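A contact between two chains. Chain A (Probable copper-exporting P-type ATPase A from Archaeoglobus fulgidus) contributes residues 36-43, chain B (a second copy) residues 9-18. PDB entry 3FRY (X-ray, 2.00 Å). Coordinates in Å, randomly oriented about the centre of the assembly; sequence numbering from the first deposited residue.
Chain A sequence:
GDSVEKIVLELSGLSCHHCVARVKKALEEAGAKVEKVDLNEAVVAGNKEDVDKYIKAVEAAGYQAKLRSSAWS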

# COMPACT_ATOMS: atom_id res chain seq x y z
N LYS A 36 9.97 -12.49 -8.05
CA LYS A 36 9.62 -11.11 -7.77
C LYS A 36 8.75 -10.98 -6.53
O LYS A 36 7.89 -11.82 -6.25
CB LYS A 36 8.87 -10.52 -8.98
CG LYS A 36 8.30 -9.13 -8.76
CD LYS A 36 7.55 -8.67 -10.00
CE LYS A 36 6.84 -7.35 -9.76
NZ LYS A 36 6.16 -6.85 -10.99
N VAL A 37 8.99 -9.92 -5.77
CA VAL A 37 8.21 -9.63 -4.58
C VAL A 37 8.09 -8.13 -4.43
O VAL A 37 9.08 -7.40 -4.57
CB VAL A 37 8.87 -10.22 -3.30
CG1 VAL A 37 10.26 -9.64 -3.11
CG2 VAL A 37 7.99 -9.91 -2.09
N ASP A 38 6.87 -7.66 -4.19
CA ASP A 38 6.59 -6.25 -3.97
C ASP A 38 5.54 -6.17 -2.86
O ASP A 38 5.27 -7.18 -2.20
CB ASP A 38 6.09 -5.53 -5.24
CG ASP A 38 4.90 -6.22 -5.89
OD1 ASP A 38 4.01 -6.73 -5.18
OD2 ASP A 38 4.86 -6.24 -7.14
N LEU A 39 4.95 -5.00 -2.65
CA LEU A 39 3.97 -4.84 -1.58
C LEU A 39 2.73 -5.74 -1.65
O LEU A 39 2.19 -6.15 -0.62
CB LEU A 39 3.50 -3.39 -1.50
CG LEU A 39 4.55 -2.30 -1.26
CD1 LEU A 39 3.85 -0.95 -1.15
CD2 LEU A 39 5.33 -2.60 0.02
N ASN A 40 2.28 -6.04 -2.86
CA ASN A 40 1.07 -6.83 -3.04
C ASN A 40 1.21 -8.28 -3.46
O ASN A 40 0.25 -9.04 -3.35
CB ASN A 40 0.17 -6.13 -4.06
CG ASN A 40 -0.08 -4.69 -3.71
OD1 ASN A 40 -0.50 -4.38 -2.60
ND2 ASN A 40 0.19 -3.80 -4.66
N GLU A 41 2.38 -8.68 -3.93
CA GLU A 41 2.53 -10.06 -4.37
C GLU A 41 3.93 -10.60 -4.36
O GLU A 41 4.92 -9.86 -4.37
CB GLU A 41 1.98 -10.21 -5.80
CG GLU A 41 2.61 -9.25 -6.80
CD GLU A 41 2.40 -9.65 -8.26
OE1 GLU A 41 1.30 -10.14 -8.60
OE2 GLU A 41 3.33 -9.45 -9.06
N ALA A 42 4.00 -11.92 -4.34
CA ALA A 42 5.26 -12.63 -4.39
C ALA A 42 5.07 -13.63 -5.53
O ALA A 42 4.10 -14.39 -5.56
CB ALA A 42 5.52 -13.36 -3.09
N VAL A 43 5.98 -13.59 -6.50
CA VAL A 43 5.91 -14.50 -7.63
C VAL A 43 7.12 -15.40 -7.45
O VAL A 43 8.25 -14.92 -7.34
CB VAL A 43 5.99 -13.74 -8.97
CG1 VAL A 43 5.92 -14.72 -10.15
CG2 VAL A 43 4.83 -12.74 -9.05
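Chain B (9-18) LELSGLSCHH

Strand 9-12 of chain B pairs antiparallel with the strand that leaves a tight turn in chain A. Chain A runs as a hairpin: strand 36-37, a turn through Asp A38, Leu A39 and Asn A40, then strand 41-43. Asp A38 OD1 secures the turn by accepting from Asn A40 N (3.0 Å) and Glu A41 N (2.8 Å). Chain B is extended from Leu B9 to Ser B12, then turns at Gly B13, whose positive phi of 103° suits a residue without a side chain, and continues as loop past Leu B14 and Ser B15. Strand 9-12 lies beside strand 41-43, their axes 4.7 Å apart at closest approach and their directions 149° apart.

Three backbone hydrogen bonds fix the register. Leu B9 and Ala A42 form a reciprocal pair, Leu B9 N to Ala A42 O and Ala A42 N to Leu B9 O, both 2.8 Å; Leu B11 N then donates to Asn A40 O at 2.7 Å, nearly straight at 170°. Between them Glu A41 and Glu B10 form the non-hydrogen-bonded pair, CA to CA 4.5 Å. Here Glu A41 CA lies 3.1 Å from Leu B9 O in a CA-H...O contact.

Beyond the strand a water continues the link, donating to Leu A39 O (2.6 Å) and accepting from Leu B14 N (2.9 Å).

Apolar packing centres on Leu B11, whose CD1 lies 4.1 Å from both Val A37 CG2 and Ala A42 CB. Farther along, Leu A39 CD2 meets Leu B14 CB at 4.0 Å.

The polar side chains add no direct hydrogen bond across the contact. Glu A41 OE1 and Glu B10 OE2 bring like charges within 4.4 Å, while Asn A40 OD1 approaches the edge of the His B17 ring, 3.7 Å from His B17 CE1.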

# COMPACT_ATOMS: atom_id res chain seq x y z
N LEU B 9 1.57 -15.37 -5.09
CA LEU B 9 0.92 -15.25 -3.79
C LEU B 9 0.56 -13.78 -3.57
O LEU B 9 1.41 -12.90 -3.72
CB LEU B 9 1.84 -15.71 -2.67
CG LEU B 9 2.34 -17.16 -2.74
CD1 LEU B 9 3.33 -17.39 -1.60
CD2 LEU B 9 1.17 -18.13 -2.64
N GLU B 10 -0.70 -13.55 -3.24
CA GLU B 10 -1.21 -12.21 -2.96
C GLU B 10 -0.84 -11.90 -1.51
O GLU B 10 -1.21 -12.65 -0.61
CB GLU B 10 -2.73 -12.17 -3.12
CG GLU B 10 -3.22 -12.48 -4.52
CD GLU B 10 -2.60 -11.57 -5.56
OE1 GLU B 10 -2.60 -10.34 -5.34
OE2 GLU B 10 -2.12 -12.09 -6.59
N LEU B 11 -0.13 -10.80 -1.30
CA LEU B 11 0.31 -10.43 0.04
C LEU B 11 -0.53 -9.36 0.71
O LEU B 11 -1.13 -8.50 0.05
CB LEU B 11 1.77 -9.96 -0.01
CG LEU B 11 2.76 -10.89 -0.72
CD1 LEU B 11 4.12 -10.23 -0.80
CD2 LEU B 11 2.84 -12.21 0.03
N SER B 12 -0.57 -9.41 2.04
CA SER B 12 -1.29 -8.43 2.85
C SER B 12 -0.39 -8.10 4.05
O SER B 12 0.33 -8.97 4.53
CB SER B 12 -2.62 -9.01 3.35
OG SER B 12 -3.49 -9.30 2.27
N GLY B 13 -0.43 -6.86 4.51
CA GLY B 13 0.39 -6.51 5.66
C GLY B 13 1.66 -5.72 5.35
O GLY B 13 2.34 -5.29 6.28
N LEU B 14 2.00 -5.55 4.08
CA LEU B 14 3.18 -4.76 3.72
C LEU B 14 2.77 -3.35 3.33
O LEU B 14 3.61 -2.49 3.06
CB LEU B 14 3.96 -5.40 2.57
CG LEU B 14 4.76 -6.66 2.93
CD1 LEU B 14 3.83 -7.88 2.91
CD2 LEU B 14 5.89 -6.84 1.92
N SER B 15 1.46 -3.12 3.29
CA SER B 15 0.90 -1.82 2.97
C SER B 15 -0.47 -1.82 3.62
O SER B 15 -1.05 -2.89 3.86
CB SER B 15 0.77 -1.63 1.46
OG SER B 15 -0.22 -2.48 0.92
N CYS B 16 -1.01 -0.64 3.92
CA CYS B 16 -2.30 -0.56 4.58
C CYS B 16 -3.34 0.16 3.73
O CYS B 16 -3.41 1.39 3.72
CB CYS B 16 -2.13 0.13 5.94
SG CYS B 16 -3.69 0.37 6.85
N HIS B 17 -4.17 -0.61 3.03
CA HIS B 17 -5.20 -0.03 2.19
C HIS B 17 -6.37 0.52 2.99
O HIS B 17 -7.08 1.41 2.52
CB HIS B 17 -5.68 -1.03 1.14
CG HIS B 17 -4.67 -1.31 0.07
ND1 HIS B 17 -3.63 -2.21 0.24
CD2 HIS B 17 -4.50 -0.77 -1.16
CE1 HIS B 17 -2.86 -2.20 -0.84
NE2 HIS B 17 -3.36 -1.33 -1.70
N HIS B 18 -6.59 0.02 4.21
CA HIS B 18 -7.69 0.53 5.02
C HIS B 18 -7.32 1.92 5.53
O HIS B 18 -8.19 2.76 5.80
CB HIS B 18 -8.04 -0.42 6.19
CG HIS B 18 -7.23 -0.21 7.44
ND1 HIS B 18 -6.22 -1.07 7.83
CD2 HIS B 18 -7.32 0.72 8.42
CE1 HIS B 18 -5.73 -0.68 8.99
NE2 HIS B 18 -6.38 0.41 9.37
O HOH W 1 0.79 -6.16 1.52